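Local atomic coordinates of methyltransferase (Geobacter sulfurreducens PCA, PDB entry 3C3P), a protein that probably transfers a methyl group from S-adenosyl-L-methionine to an oxygen atom of its substrate, as O-methyltransferases do. Residues Ile3-Ser8 with Asn160-Gly165; Asp22-Ala27 with Ala70-Ala75; Val60-Asp65 with Ile129-Cys134; Arg125-Leu130 with Glu144-Cys149; Leu156-Ala161 with Gly202-Tyr207. All coordinates share one frame; numbering follows the deposited sequence.

In the fold
Interaction 1 joins the N-terminal loop 3-8 to the loop 160-165 after strand 154-159. It closes a loop of about 150 residues, and interactions 2, 3 and 4 nest inside it. Interaction 2 sets helix 23-34 against helix 69-75. Interaction 3 pairs strand 59-63 with strand 127-133. Its segments alternate along the chain with those of interaction 2, so the two cross. Interaction 4 starts on strand 127-133, where interaction 3 ends, and closes a short loop at helix 139-146. Interaction 5 starts where interaction 1 ends and pairs strand 154-159 with strand 203-208. Strands 127-133 and 154-159 are neighbours, so interactions 3, 4 and 5 share one sheet.

Interaction 1 (Ile3-Ser8 with Asn160-Gly165); sequences IPIVDS and NALRRG. With EDO (1,2-ethanediol), chain K; EDO (1,2-ethanediol), chain G.
R163 carries this contact between the N-terminal loop 3-8 and the loop 160-165 that follows strand 154-159. Its CG sits in the crowded position between the backbone N and the carbonyl carbon (chi1 70°). From CG to NE the chain is extended, which brings the guanidinium to the backbone of I3. R163 NH1 donates a hydrogen bond to I3 O, 2.6 Å away. The oxygen lies at the edge of the guanidinium and only 6° out of its plane. NH1 stays in the plane of the I3 carbonyl.

I5 meets the arginine tip to tip. Its CG1 is anti to the carbonyl carbon and its chain is extended (chi2 -180°). This puts the CD1 methyl over one face of the guanidinium. I5 CD1 is 3.5 Å from R163 CD and 3.7 Å from R163 NE. The same methyl touches L162 CB at 3.8 Å. I3 offers its branch point: I3 CB is 4.1 Å from R163 CB, while the rest of the side chain leads away.

R163 NE bonds to OD1 of N201. I5 makes backbone hydrogen bonds to the second subunit and L162 packs on Y13 of that subunit, so the contact is part of the subunit interface. An alanine at R163 would remove the bonds to I3 O and N201 OD1 and the surface that the I5 methyl packs on, and would probably leave the N-terminal loop less well held. The positive group meets a neutral carbonyl at its edge and a methyl over its face, and its charge probably strengthens the bond to I3 O.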
# COMPACT_ATOMS: atom_id res chain seq x y z
N ILE A 3 5.86 6.30 21.28
CA ILE A 3 5.03 5.11 21.28
C ILE A 3 5.82 4.26 20.30
O ILE A 3 6.09 4.74 19.21
CB ILE A 3 3.61 5.34 20.73
CG1 ILE A 3 2.79 6.18 21.72
CG2 ILE A 3 2.90 4.02 20.49
CD1 ILE A 3 2.66 5.55 23.09
N PRO A 4 6.27 3.06 20.70
CA PRO A 4 7.01 2.26 19.73
C PRO A 4 6.09 1.51 18.75
O PRO A 4 5.02 1.02 19.14
CB PRO A 4 7.80 1.27 20.60
CG PRO A 4 7.01 1.15 21.84
CD PRO A 4 6.27 2.44 22.04
N ILE A 5 6.50 1.47 17.49
CA ILE A 5 5.70 0.78 16.49
C ILE A 5 6.51 -0.40 15.95
O ILE A 5 6.37 -1.50 16.43
CB ILE A 5 5.18 1.76 15.45
CG1 ILE A 5 4.38 2.83 16.20
CG2 ILE A 5 4.29 1.06 14.45
CD1 ILE A 5 3.76 3.92 15.33
N VAL A 6 7.38 -0.17 14.97
CA VAL A 6 8.21 -1.27 14.43
C VAL A 6 9.41 -1.56 15.37
O VAL A 6 10.03 -0.64 15.89
CB VAL A 6 8.71 -0.96 12.97
CG1 VAL A 6 9.50 -2.14 12.40
CG2 VAL A 6 7.53 -0.59 12.01
N ASP A 7 9.65 -2.84 15.62
CA ASP A 7 10.77 -3.30 16.45
C ASP A 7 12.04 -2.66 15.92
O ASP A 7 12.31 -2.65 14.73
CB ASP A 7 10.86 -4.83 16.44
CG ASP A 7 12.09 -5.35 17.15
OD1 ASP A 7 12.62 -4.64 18.01
OD2 ASP A 7 12.54 -6.47 16.85
N SER A 8 12.82 -2.10 16.83
CA SER A 8 14.08 -1.42 16.49
C SER A 8 14.99 -2.25 15.58
O SER A 8 15.65 -1.72 14.70
CB SER A 8 14.84 -1.06 17.78
OG SER A 8 14.97 -2.19 18.63
N ASN A 160 0.76 9.94 10.44
CA ASN A 160 0.78 10.14 11.91
C ASN A 160 -0.50 9.61 12.54
O ASN A 160 -1.06 10.18 13.47
CB ASN A 160 1.01 11.61 12.27
CG ASN A 160 2.29 12.13 11.70
OD1 ASN A 160 3.28 11.41 11.61
ND2 ASN A 160 2.29 13.39 11.28
N ALA A 161 -0.94 8.49 11.99
CA ALA A 161 -2.16 7.78 12.42
C ALA A 161 -2.08 6.98 13.74
O ALA A 161 -3.11 6.76 14.38
CB ALA A 161 -2.67 6.89 11.31
N LEU A 162 -0.88 6.55 14.14
CA LEU A 162 -0.67 5.76 15.37
C LEU A 162 0.06 6.53 16.44
O LEU A 162 -0.10 6.27 17.62
CB LEU A 162 0.03 4.42 15.08
CG LEU A 162 -0.83 3.45 14.25
CD1 LEU A 162 -0.04 2.22 13.90
CD2 LEU A 162 -2.16 3.11 15.00
N ARG A 163 0.88 7.46 16.02
CA ARG A 163 1.60 8.31 16.96
C ARG A 163 1.93 9.63 16.30
O ARG A 163 1.98 9.75 15.07
CB ARG A 163 2.87 7.64 17.46
CG ARG A 163 3.91 7.54 16.41
CD ARG A 163 5.09 6.80 16.91
NE ARG A 163 6.11 6.68 15.87
CZ ARG A 163 7.21 5.96 15.99
NH1 ARG A 163 7.44 5.27 17.09
NH2 ARG A 163 8.08 5.90 15.00
N ARG A 164 2.10 10.63 17.16
CA ARG A 164 2.38 11.99 16.72
C ARG A 164 3.71 12.14 16.04
O ARG A 164 4.69 11.47 16.37
CB ARG A 164 2.22 12.98 17.89
CG ARG A 164 2.46 14.44 17.55
CD ARG A 164 1.78 15.32 18.60
NE ARG A 164 0.35 15.01 18.60
CZ ARG A 164 -0.59 15.71 17.96
NH1 ARG A 164 -0.29 16.84 17.33
NH2 ARG A 164 -1.85 15.30 18.02
N GLY A 165 3.70 13.05 15.08
CA GLY A 165 4.87 13.37 14.27
C GLY A 165 5.88 14.22 15.02
O GLY A 165 5.52 14.93 15.96
C1 EDO K . -1.83 11.83 16.56
O1 EDO K . -1.53 12.00 15.17
C2 EDO K . -1.78 10.37 17.02
O2 EDO K . -2.38 9.53 16.04
C1 EDO G . 11.30 1.77 12.52
O1 EDO G . 12.10 2.64 11.72
C2 EDO G . 11.77 1.87 13.96
O2 EDO G . 11.99 0.57 14.49

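Interaction 2 (Asp22-Ala27 with Ala70-Ala75); sequences DPVVAA and ASWWFA
The indole of W72 lies between helix 23-34 and helix 69-75. The axes of the short segments run nearly antiparallel, 12.1 Å apart. W72 CG is anti to the backbone N (chi1 -175°), so the ring reaches toward the other helix. V24 crosses it obliquely, with CG1 3.6 Å from W72 NE1. V25 crosses it at about a right angle and brings CG2 to the six-membered ring. D22 comes in at the ring edge: OD2 is 3.5 Å from W72 CZ2, and the carboxylate and ring planes are 65° apart. The same carboxylate works at the start of helix 23-34. D22 is the N-cap, and V24 N donates to D22 OD1. D22 OD2 also forms a salt bridge with R76. Within its own helix, W72 points CZ3 at the centre of the W73 ring, 3.7 Å above that plane. An alanine at W72 would take away the surface that V24 and V25 pack on, and would probably loosen the two helices. W72 also touches M100 and N104 of helix 91-104. Two residues on, F74 packs on V60 and V62 of strand 59-63 and on V84 of strand 83-88.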
# COMPACT_ATOMS: atom_id res chain seq x y z
N ASP A 22 19.12 10.15 -1.70
CA ASP A 22 19.07 11.27 -2.64
C ASP A 22 19.52 12.48 -1.82
O ASP A 22 18.96 12.73 -0.75
CB ASP A 22 17.64 11.42 -3.20
CG ASP A 22 17.49 12.51 -4.27
OD1 ASP A 22 18.33 13.42 -4.37
OD2 ASP A 22 16.48 12.45 -5.00
N PRO A 23 20.53 13.24 -2.29
CA PRO A 23 20.97 14.38 -1.47
C PRO A 23 19.88 15.42 -1.31
O PRO A 23 19.89 16.22 -0.37
CB PRO A 23 22.17 14.95 -2.25
CG PRO A 23 21.97 14.49 -3.64
CD PRO A 23 21.25 13.17 -3.57
N VAL A 24 18.93 15.37 -2.23
CA VAL A 24 17.78 16.28 -2.21
C VAL A 24 16.99 16.01 -0.96
O VAL A 24 16.56 16.91 -0.24
CB VAL A 24 16.80 16.01 -3.36
CG1 VAL A 24 15.62 16.94 -3.25
CG2 VAL A 24 17.48 16.17 -4.72
N VAL A 25 16.79 14.73 -0.74
CA VAL A 25 16.04 14.25 0.43
C VAL A 25 16.85 14.48 1.70
O VAL A 25 16.31 14.88 2.74
CB VAL A 25 15.63 12.74 0.29
CG1 VAL A 25 15.04 12.23 1.59
CG2 VAL A 25 14.63 12.55 -0.85
N ALA A 26 18.15 14.26 1.61
CA ALA A 26 19.06 14.42 2.76
C ALA A 26 19.18 15.89 3.16
O ALA A 26 19.29 16.23 4.34
CB ALA A 26 20.42 13.81 2.46
N ALA A 27 19.12 16.76 2.15
CA ALA A 27 19.23 18.20 2.36
C ALA A 27 17.99 18.69 3.06
O ALA A 27 18.04 19.59 3.89
CB ALA A 27 19.41 18.91 1.05
N ALA A 70 5.93 15.84 1.29
CA ALA A 70 4.94 14.91 0.75
C ALA A 70 4.78 15.11 -0.75
O ALA A 70 4.74 14.17 -1.54
CB ALA A 70 3.56 15.08 1.46
N SER A 71 4.74 16.38 -1.13
CA SER A 71 4.58 16.77 -2.54
C SER A 71 5.76 16.32 -3.38
O SER A 71 5.64 16.01 -4.56
CB SER A 71 4.39 18.29 -2.66
OG SER A 71 3.25 18.72 -1.93
N TRP A 72 6.92 16.26 -2.73
CA TRP A 72 8.13 15.85 -3.41
C TRP A 72 7.99 14.38 -3.83
O TRP A 72 8.27 14.01 -4.98
CB TRP A 72 9.36 16.11 -2.53
CG TRP A 72 10.58 15.82 -3.23
CD1 TRP A 72 11.29 16.66 -4.07
CD2 TRP A 72 11.29 14.60 -3.20
NE1 TRP A 72 12.40 16.02 -4.54
CE2 TRP A 72 12.42 14.75 -4.03
CE3 TRP A 72 11.09 13.39 -2.56
CZ2 TRP A 72 13.34 13.72 -4.22
CZ3 TRP A 72 12.01 12.38 -2.76
CH2 TRP A 72 13.11 12.55 -3.58
N TRP A 73 7.50 13.56 -2.90
CA TRP A 73 7.32 12.10 -3.17
C TRP A 73 6.26 11.85 -4.23
O TRP A 73 6.44 11.05 -5.14
CB TRP A 73 6.98 11.32 -1.89
CG TRP A 73 8.13 11.24 -0.94
CD1 TRP A 73 8.37 12.05 0.14
CD2 TRP A 73 9.23 10.33 -1.01
NE1 TRP A 73 9.55 11.67 0.76
CE2 TRP A 73 10.10 10.64 0.06
CE3 TRP A 73 9.59 9.31 -1.90
CZ2 TRP A 73 11.28 9.94 0.29
CZ3 TRP A 73 10.76 8.62 -1.67
CH2 TRP A 73 11.59 8.94 -0.58
N PHE A 74 5.17 12.58 -4.10
CA PHE A 74 4.06 12.45 -5.05
C PHE A 74 4.40 12.97 -6.47
O PHE A 74 4.01 12.37 -7.48
CB PHE A 74 2.79 13.15 -4.55
CG PHE A 74 2.15 12.48 -3.37
CD1 PHE A 74 1.67 11.17 -3.49
CD2 PHE A 74 1.92 13.16 -2.20
CE1 PHE A 74 1.03 10.53 -2.43
CE2 PHE A 74 1.27 12.52 -1.13
CZ PHE A 74 0.83 11.21 -1.26
N ALA A 75 5.12 14.09 -6.53
CA ALA A 75 5.48 14.71 -7.82
C ALA A 75 6.29 13.76 -8.69
O ALA A 75 6.17 13.74 -9.92
CB ALA A 75 6.25 16.04 -7.61

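Interaction 3 (Val60-Asp65 with Ile129-Cys134); sequences VVVPGD and ILFMDC
Strands 59-63 and 127-133 are adjacent parallel strands in the middle of the Rossmann-like sheet of a class I methyltransferase. Strand 59-63 leads into a glycine-containing turn at G64, consistent with the loop that receives S-adenosylmethionine in relatives. Two backbone hydrogen bonds join the segments. V61 N donates to I129 O at 2.9 Å, and F131 N donates to V61 O at 2.9 Å. Both are nearly straight and lie almost along the C=O axis. V61 is thus held through both its N and its O.

The pairing stops at P63, whose nitrogen carries no hydrogen to give. P63 CD rests 3.0 Å from F131 O, and this buried oxygen has no hydrogen-bond partner in the model.

V60 and I129 lie side by side on one face, with V60 CG2 4.0 Å from I129 CB. V61 and L130 lie on the other face. L130 CG is anti to the backbone N, and its CD1 reaches forward, past V61, to P63 CG at 3.9 Å. The F131 ring, also anti to the backbone N, meets V62 obliquely: V62 CG1 is 3.8 Å from F131 CD2.

V60, V62 and F131 pack on helix 69-75, through F74, A70 and S71. I129 and F131 also touch helix 42-55. Strand 83-88 bonds along the far edge of strand 59-63, and strand 154-159 along the far edge of strand 127-133.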
# COMPACT_ATOMS: atom_id res chain seq x y z
N VAL A 60 -3.56 14.89 -7.24
CA VAL A 60 -3.14 14.68 -5.88
C VAL A 60 -3.18 16.02 -5.19
O VAL A 60 -2.58 16.99 -5.66
CB VAL A 60 -1.69 14.12 -5.76
CG1 VAL A 60 -1.29 13.97 -4.28
CG2 VAL A 60 -1.53 12.79 -6.54
N VAL A 61 -3.86 16.05 -4.05
CA VAL A 61 -4.00 17.25 -3.23
C VAL A 61 -3.37 17.02 -1.83
O VAL A 61 -3.63 16.04 -1.13
CB VAL A 61 -5.48 17.71 -3.19
CG1 VAL A 61 -5.65 18.96 -2.29
CG2 VAL A 61 -5.96 17.98 -4.65
N VAL A 62 -2.48 17.95 -1.49
CA VAL A 62 -1.73 17.94 -0.25
C VAL A 62 -1.98 19.22 0.55
O VAL A 62 -1.31 20.22 0.33
CB VAL A 62 -0.22 17.84 -0.56
CG1 VAL A 62 0.58 17.65 0.70
CG2 VAL A 62 0.03 16.69 -1.55
N PRO A 63 -2.98 19.20 1.44
CA PRO A 63 -3.28 20.38 2.25
C PRO A 63 -2.42 20.41 3.49
O PRO A 63 -2.72 19.74 4.46
CB PRO A 63 -4.76 20.20 2.64
CG PRO A 63 -5.17 18.85 2.16
CD PRO A 63 -3.98 18.13 1.60
N GLY A 64 -1.38 21.25 3.43
CA GLY A 64 -0.39 21.40 4.49
C GLY A 64 0.78 20.47 4.17
O GLY A 64 0.61 19.27 4.03
N ASP A 65 1.97 21.02 4.03
CA ASP A 65 3.11 20.18 3.69
C ASP A 65 4.44 20.83 4.04
O ASP A 65 4.98 21.68 3.30
CB ASP A 65 3.02 19.81 2.20
CG ASP A 65 3.99 18.72 1.81
OD1 ASP A 65 4.50 18.01 2.70
OD2 ASP A 65 4.22 18.53 0.59
N ILE A 129 -6.02 11.39 -5.05
CA ILE A 129 -5.30 11.12 -3.80
C ILE A 129 -5.35 12.36 -2.94
O ILE A 129 -4.99 13.44 -3.36
CB ILE A 129 -3.81 10.73 -3.96
CG1 ILE A 129 -3.65 9.43 -4.72
CG2 ILE A 129 -3.16 10.59 -2.58
CD1 ILE A 129 -2.24 8.95 -4.83
N LEU A 130 -5.86 12.18 -1.74
CA LEU A 130 -5.93 13.24 -0.76
C LEU A 130 -5.01 12.86 0.40
O LEU A 130 -5.22 11.85 1.12
CB LEU A 130 -7.37 13.49 -0.28
CG LEU A 130 -7.46 14.58 0.80
CD1 LEU A 130 -6.98 15.93 0.25
CD2 LEU A 130 -8.86 14.72 1.41
N PHE A 131 -3.96 13.66 0.55
CA PHE A 131 -2.97 13.46 1.60
C PHE A 131 -3.39 14.22 2.83
O PHE A 131 -3.87 15.36 2.74
CB PHE A 131 -1.58 13.89 1.15
CG PHE A 131 -0.51 13.70 2.20
CD1 PHE A 131 0.15 12.49 2.33
CD2 PHE A 131 -0.18 14.73 3.06
CE1 PHE A 131 1.15 12.32 3.29
CE2 PHE A 131 0.83 14.56 4.04
CZ PHE A 131 1.48 13.35 4.14
N MSE A 132 -3.20 13.59 3.98
CA MSE A 132 -3.59 14.19 5.21
C MSE A 132 -2.66 13.89 6.39
O MSE A 132 -2.11 12.80 6.49
CB MSE A 132 -4.94 13.57 5.51
CG MSE A 132 -5.84 14.49 6.06
SE MSE A 132 -7.27 13.49 6.81
CE MSE A 132 -7.93 12.58 5.18
N ASP A 133 -2.47 14.89 7.26
CA ASP A 133 -1.67 14.75 8.50
C ASP A 133 -2.60 14.78 9.73
O ASP A 133 -3.21 15.79 10.07
CB ASP A 133 -0.58 15.82 8.59
CG ASP A 133 0.36 15.62 9.79
OD1 ASP A 133 0.05 14.82 10.71
OD2 ASP A 133 1.41 16.30 9.81
N CYS A 134 -2.70 13.63 10.38
CA CYS A 134 -3.57 13.48 11.54
C CYS A 134 -3.19 14.34 12.73
O CYS A 134 -4.00 14.49 13.64
CB CYS A 134 -3.65 12.02 12.00
SG CYS A 134 -4.45 10.93 10.80

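Interaction 4 (Arg125-Leu130 with Glu144-Cys149); sequences RDIDIL and ERMNRC. With EDO (1,2-ethanediol), chain F.
Of the polar atoms that meet across the two segments, C149 O is the best held, by one hydrogen bond. I127 N donates to C149 O at 2.9 Å. The bond is almost straight (176°) and in the carbonyl plane. D126 N is about as near, but its angle is too poor for a second bond. I127 CG1 also lies 3.4 Å from C149 O. D128 OD2 instead bonds to Q58 N and L59 N.

The turn that presents C149 is itself bonded, with C149 N donating to M146 O at 2.7 Å. It belongs to the Rossmann-like beta-alpha-beta crossover that leads from strand 127-133 through helix 139-146 to strand 154-159. The contact ties the chain around I127 to M146 and the 3-10 segment 147-149.

Beside this bond the contact is apolar. I127 extends its chain (chi2 171°) and ends in CD1, 3.8 Å from C149 CB. M146, a selenomethionine, is bent at both chi2 and chi3. This turns its methyl across I127, and M146 CE meets I127 CD1 at a tight 3.4 Å. L130 approaches the base of M146 at about a right angle, with L130 CD2 3.9 Å from M146 CB.

R125 lies at the exposed end, bent at chi2, with NH1 4.0 Å from C149 SG, a loose contact. NH1 also makes a weak hydrogen bond to A122 O. An ethanediol molecule donates to R125 O.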
# COMPACT_ATOMS: atom_id res chain seq x y z
N ARG A 125 -11.64 19.52 -7.50
CA ARG A 125 -12.61 18.50 -7.92
C ARG A 125 -11.95 17.24 -8.45
O ARG A 125 -10.88 17.29 -9.04
CB ARG A 125 -13.56 19.05 -9.00
CG ARG A 125 -14.44 20.20 -8.57
CD ARG A 125 -15.38 19.82 -7.44
NE ARG A 125 -16.26 20.93 -7.08
CZ ARG A 125 -16.00 21.87 -6.17
NH1 ARG A 125 -14.87 21.85 -5.48
NH2 ARG A 125 -16.88 22.83 -5.95
N ASP A 126 -12.61 16.11 -8.22
CA ASP A 126 -12.11 14.82 -8.71
C ASP A 126 -10.69 14.53 -8.25
O ASP A 126 -9.80 14.23 -9.04
CB ASP A 126 -12.19 14.77 -10.23
CG ASP A 126 -13.62 14.72 -10.73
OD1 ASP A 126 -14.44 13.98 -10.14
OD2 ASP A 126 -13.90 15.38 -11.75
N ILE A 127 -10.49 14.71 -6.96
CA ILE A 127 -9.21 14.41 -6.31
C ILE A 127 -9.06 12.89 -6.25
O ILE A 127 -9.93 12.18 -5.76
CB ILE A 127 -9.14 15.00 -4.88
CG1 ILE A 127 -9.28 16.54 -4.90
CG2 ILE A 127 -7.81 14.59 -4.18
CD1 ILE A 127 -9.44 17.18 -3.51
N ASP A 128 -7.92 12.40 -6.76
CA ASP A 128 -7.58 10.96 -6.82
C ASP A 128 -6.87 10.51 -5.56
O ASP A 128 -7.05 9.39 -5.11
CB ASP A 128 -6.76 10.63 -8.07
CG ASP A 128 -7.56 10.87 -9.33
OD1 ASP A 128 -8.71 10.37 -9.40
OD2 ASP A 128 -7.06 11.56 -10.25
N ILE A 129 -6.02 11.39 -5.05
CA ILE A 129 -5.30 11.12 -3.80
C ILE A 129 -5.35 12.36 -2.94
O ILE A 129 -4.99 13.44 -3.36
CB ILE A 129 -3.81 10.73 -3.96
CG1 ILE A 129 -3.65 9.43 -4.72
CG2 ILE A 129 -3.16 10.59 -2.58
CD1 ILE A 129 -2.24 8.95 -4.83
N LEU A 130 -5.86 12.18 -1.74
CA LEU A 130 -5.93 13.24 -0.76
C LEU A 130 -5.01 12.86 0.40
O LEU A 130 -5.22 11.85 1.12
CB LEU A 130 -7.37 13.49 -0.28
CG LEU A 130 -7.46 14.58 0.80
CD1 LEU A 130 -6.98 15.93 0.25
CD2 LEU A 130 -8.86 14.72 1.41
N GLU A 144 -15.67 15.48 5.98
CA GLU A 144 -17.03 16.01 5.88
C GLU A 144 -17.02 17.14 4.88
O GLU A 144 -17.99 17.35 4.15
CB GLU A 144 -17.59 16.49 7.23
CG GLU A 144 -19.07 16.95 7.19
N ARG A 145 -15.90 17.84 4.82
CA ARG A 145 -15.72 18.98 3.91
C ARG A 145 -15.25 18.61 2.52
O ARG A 145 -15.69 19.18 1.52
CB ARG A 145 -14.68 19.96 4.48
N MSE A 146 -14.36 17.62 2.48
CA MSE A 146 -13.68 17.16 1.24
C MSE A 146 -14.26 15.96 0.47
O MSE A 146 -13.94 15.77 -0.71
CB MSE A 146 -12.22 16.78 1.58
CG MSE A 146 -11.35 17.92 2.16
SE MSE A 146 -11.13 19.43 0.97
CE MSE A 146 -10.35 18.50 -0.55
N ASN A 147 -15.10 15.15 1.11
CA ASN A 147 -15.61 13.97 0.42
C ASN A 147 -16.23 14.31 -0.94
O ASN A 147 -16.15 13.53 -1.89
CB ASN A 147 -16.61 13.18 1.26
CG ASN A 147 -16.79 11.79 0.75
OD1 ASN A 147 -15.82 11.12 0.42
ND2 ASN A 147 -18.01 11.32 0.71
N ARG A 148 -16.82 15.51 -1.01
CA ARG A 148 -17.50 16.02 -2.22
C ARG A 148 -16.53 16.34 -3.35
O ARG A 148 -16.91 16.45 -4.52
CB ARG A 148 -18.24 17.32 -1.93
CG ARG A 148 -19.33 17.25 -0.90
CD ARG A 148 -20.06 18.58 -0.81
NE ARG A 148 -19.19 19.66 -0.36
CZ ARG A 148 -18.98 19.99 0.91
NH1 ARG A 148 -19.59 19.32 1.89
NH2 ARG A 148 -18.16 21.00 1.21
N CYS A 149 -15.27 16.49 -2.96
CA CYS A 149 -14.17 16.87 -3.85
C CYS A 149 -13.43 15.67 -4.38
O CYS A 149 -12.59 15.77 -5.28
CB CYS A 149 -13.19 17.78 -3.10
SG CYS A 149 -13.96 19.31 -2.46
C1 EDO F . -9.70 17.16 -12.19
O1 EDO F . -9.97 18.13 -11.17
C2 EDO F . -8.46 16.38 -11.78
O2 EDO F . -8.12 15.39 -12.76

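Interaction 5 (Leu156-Ala161 with Gly202-Tyr207); sequences LIAVNA and GVLLGY. With EDO (1,2-ethanediol), chain K.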
# COMPACT_ATOMS: atom_id res chain seq x y z
N LEU A 156 -7.43 7.96 0.23
CA LEU A 156 -7.08 8.84 1.32
C LEU A 156 -5.84 8.25 1.96
O LEU A 156 -5.77 7.04 2.21
CB LEU A 156 -8.20 8.90 2.36
CG LEU A 156 -8.03 9.86 3.53
CD1 LEU A 156 -8.13 11.30 3.04
CD2 LEU A 156 -9.08 9.57 4.57
N ILE A 157 -4.85 9.10 2.19
CA ILE A 157 -3.57 8.72 2.84
C ILE A 157 -3.38 9.71 4.00
O ILE A 157 -3.15 10.91 3.80
CB ILE A 157 -2.34 8.74 1.91
CG1 ILE A 157 -2.58 7.87 0.67
CG2 ILE A 157 -1.10 8.27 2.70
CD1 ILE A 157 -1.45 7.90 -0.35
N ALA A 158 -3.51 9.18 5.21
CA ALA A 158 -3.41 9.96 6.46
C ALA A 158 -2.23 9.49 7.28
O ALA A 158 -2.18 8.33 7.73
CB ALA A 158 -4.71 9.86 7.26
N VAL A 159 -1.27 10.38 7.46
CA VAL A 159 -0.06 10.05 8.20
C VAL A 159 -0.23 10.38 9.67
O VAL A 159 -1.21 11.02 10.09
CB VAL A 159 1.21 10.70 7.61
CG1 VAL A 159 1.47 10.14 6.17
CG2 VAL A 159 1.16 12.25 7.65
N ASN A 160 0.76 9.94 10.44
CA ASN A 160 0.78 10.14 11.91
C ASN A 160 -0.50 9.61 12.54
O ASN A 160 -1.06 10.18 13.47
CB ASN A 160 1.01 11.61 12.27
CG ASN A 160 2.29 12.13 11.70
OD1 ASN A 160 3.28 11.41 11.61
ND2 ASN A 160 2.29 13.39 11.28
N ALA A 161 -0.94 8.49 11.99
CA ALA A 161 -2.16 7.78 12.42
C ALA A 161 -2.08 6.98 13.74
O ALA A 161 -3.11 6.76 14.38
CB ALA A 161 -2.67 6.89 11.31
N GLY A 202 2.64 5.40 11.52
CA GLY A 202 1.37 4.74 11.15
C GLY A 202 0.74 5.50 10.01
O GLY A 202 0.71 6.72 10.01
N VAL A 203 0.26 4.75 9.03
CA VAL A 203 -0.37 5.34 7.86
C VAL A 203 -1.76 4.72 7.63
O VAL A 203 -1.90 3.53 7.42
CB VAL A 203 0.50 5.16 6.57
CG1 VAL A 203 -0.19 5.82 5.35
CG2 VAL A 203 1.93 5.73 6.77
N LEU A 204 -2.77 5.58 7.70
CA LEU A 204 -4.15 5.17 7.50
C LEU A 204 -4.47 5.32 6.01
O LEU A 204 -4.25 6.37 5.41
CB LEU A 204 -5.10 6.01 8.35
CG LEU A 204 -6.62 5.88 8.29
CD1 LEU A 204 -7.13 4.49 8.64
CD2 LEU A 204 -7.24 6.90 9.28
N LEU A 205 -4.98 4.24 5.44
CA LEU A 205 -5.34 4.22 4.03
C LEU A 205 -6.82 3.95 3.91
O LEU A 205 -7.36 3.00 4.52
CB LEU A 205 -4.55 3.13 3.29
CG LEU A 205 -3.02 3.17 3.35
CD1 LEU A 205 -2.36 1.92 2.71
CD2 LEU A 205 -2.53 4.44 2.69
N GLY A 206 -7.48 4.81 3.14
CA GLY A 206 -8.92 4.68 2.87
C GLY A 206 -9.24 4.74 1.40
O GLY A 206 -9.02 5.77 0.74
N TYR A 207 -9.76 3.64 0.88
CA TYR A 207 -10.16 3.55 -0.52
C TYR A 207 -11.64 3.81 -0.62
O TYR A 207 -12.44 3.16 0.04
CB TYR A 207 -9.84 2.16 -1.07
CG TYR A 207 -10.24 1.91 -2.49
CD1 TYR A 207 -9.39 2.27 -3.54
CD2 TYR A 207 -11.45 1.31 -2.81
CE1 TYR A 207 -9.75 2.05 -4.84
CE2 TYR A 207 -11.80 1.08 -4.09
CZ TYR A 207 -10.94 1.44 -5.11
OH TYR A 207 -11.29 1.20 -6.41
C1 EDO K . -1.83 11.83 16.56
O1 EDO K . -1.53 12.00 15.17
C2 EDO K . -1.78 10.37 17.02
O2 EDO K . -2.38 9.53 16.04
O HOH W 1 2.79 8.28 9.48
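Strands 154-159 and 203-208 pair antiparallel, in the part of the class I methyltransferase sheet where one strand reverses against its parallel neighbours. L156 pairs with G206, and A158 with L204, each through two backbone hydrogen bonds. The shortest are L156 N to G206 O and L204 N to A158 O, both 2.8 Å.

I157 sits between these pairs, with its side chain on the same face as V203 and L205. Its CB carries CG1 anti to the carbonyl carbon and CG2 anti to the backbone N. CG2 lies alongside V203, 3.7 Å from V203 CG1. CG1 lies 4.0 Å from L205 CD2, and that methyl also touches CG2, so L205 meets both branches while V203 meets CG2. The tip, CD1, extends past both (chi2 176°) to the ring of F74 and to CG2 of I129.

The opposite face is formed by L156, A158 and L204. A158 CB and A161 CB both touch L204 CB, the second at 3.9 Å. G206 has no side chain on this face; a CB there would come close against L156 CB. F182 of helix 181-186 covers L156 and L204.

Past the strand the chain turns at N160, whose ND2 bonds to OD1 of D133. A161 N donates to G202 O at 3.1 Å, from 49° out of the carbonyl plane. A water completes the link, accepting from N160 N at 2.8 Å and donating to G202 O at 2.7 Å.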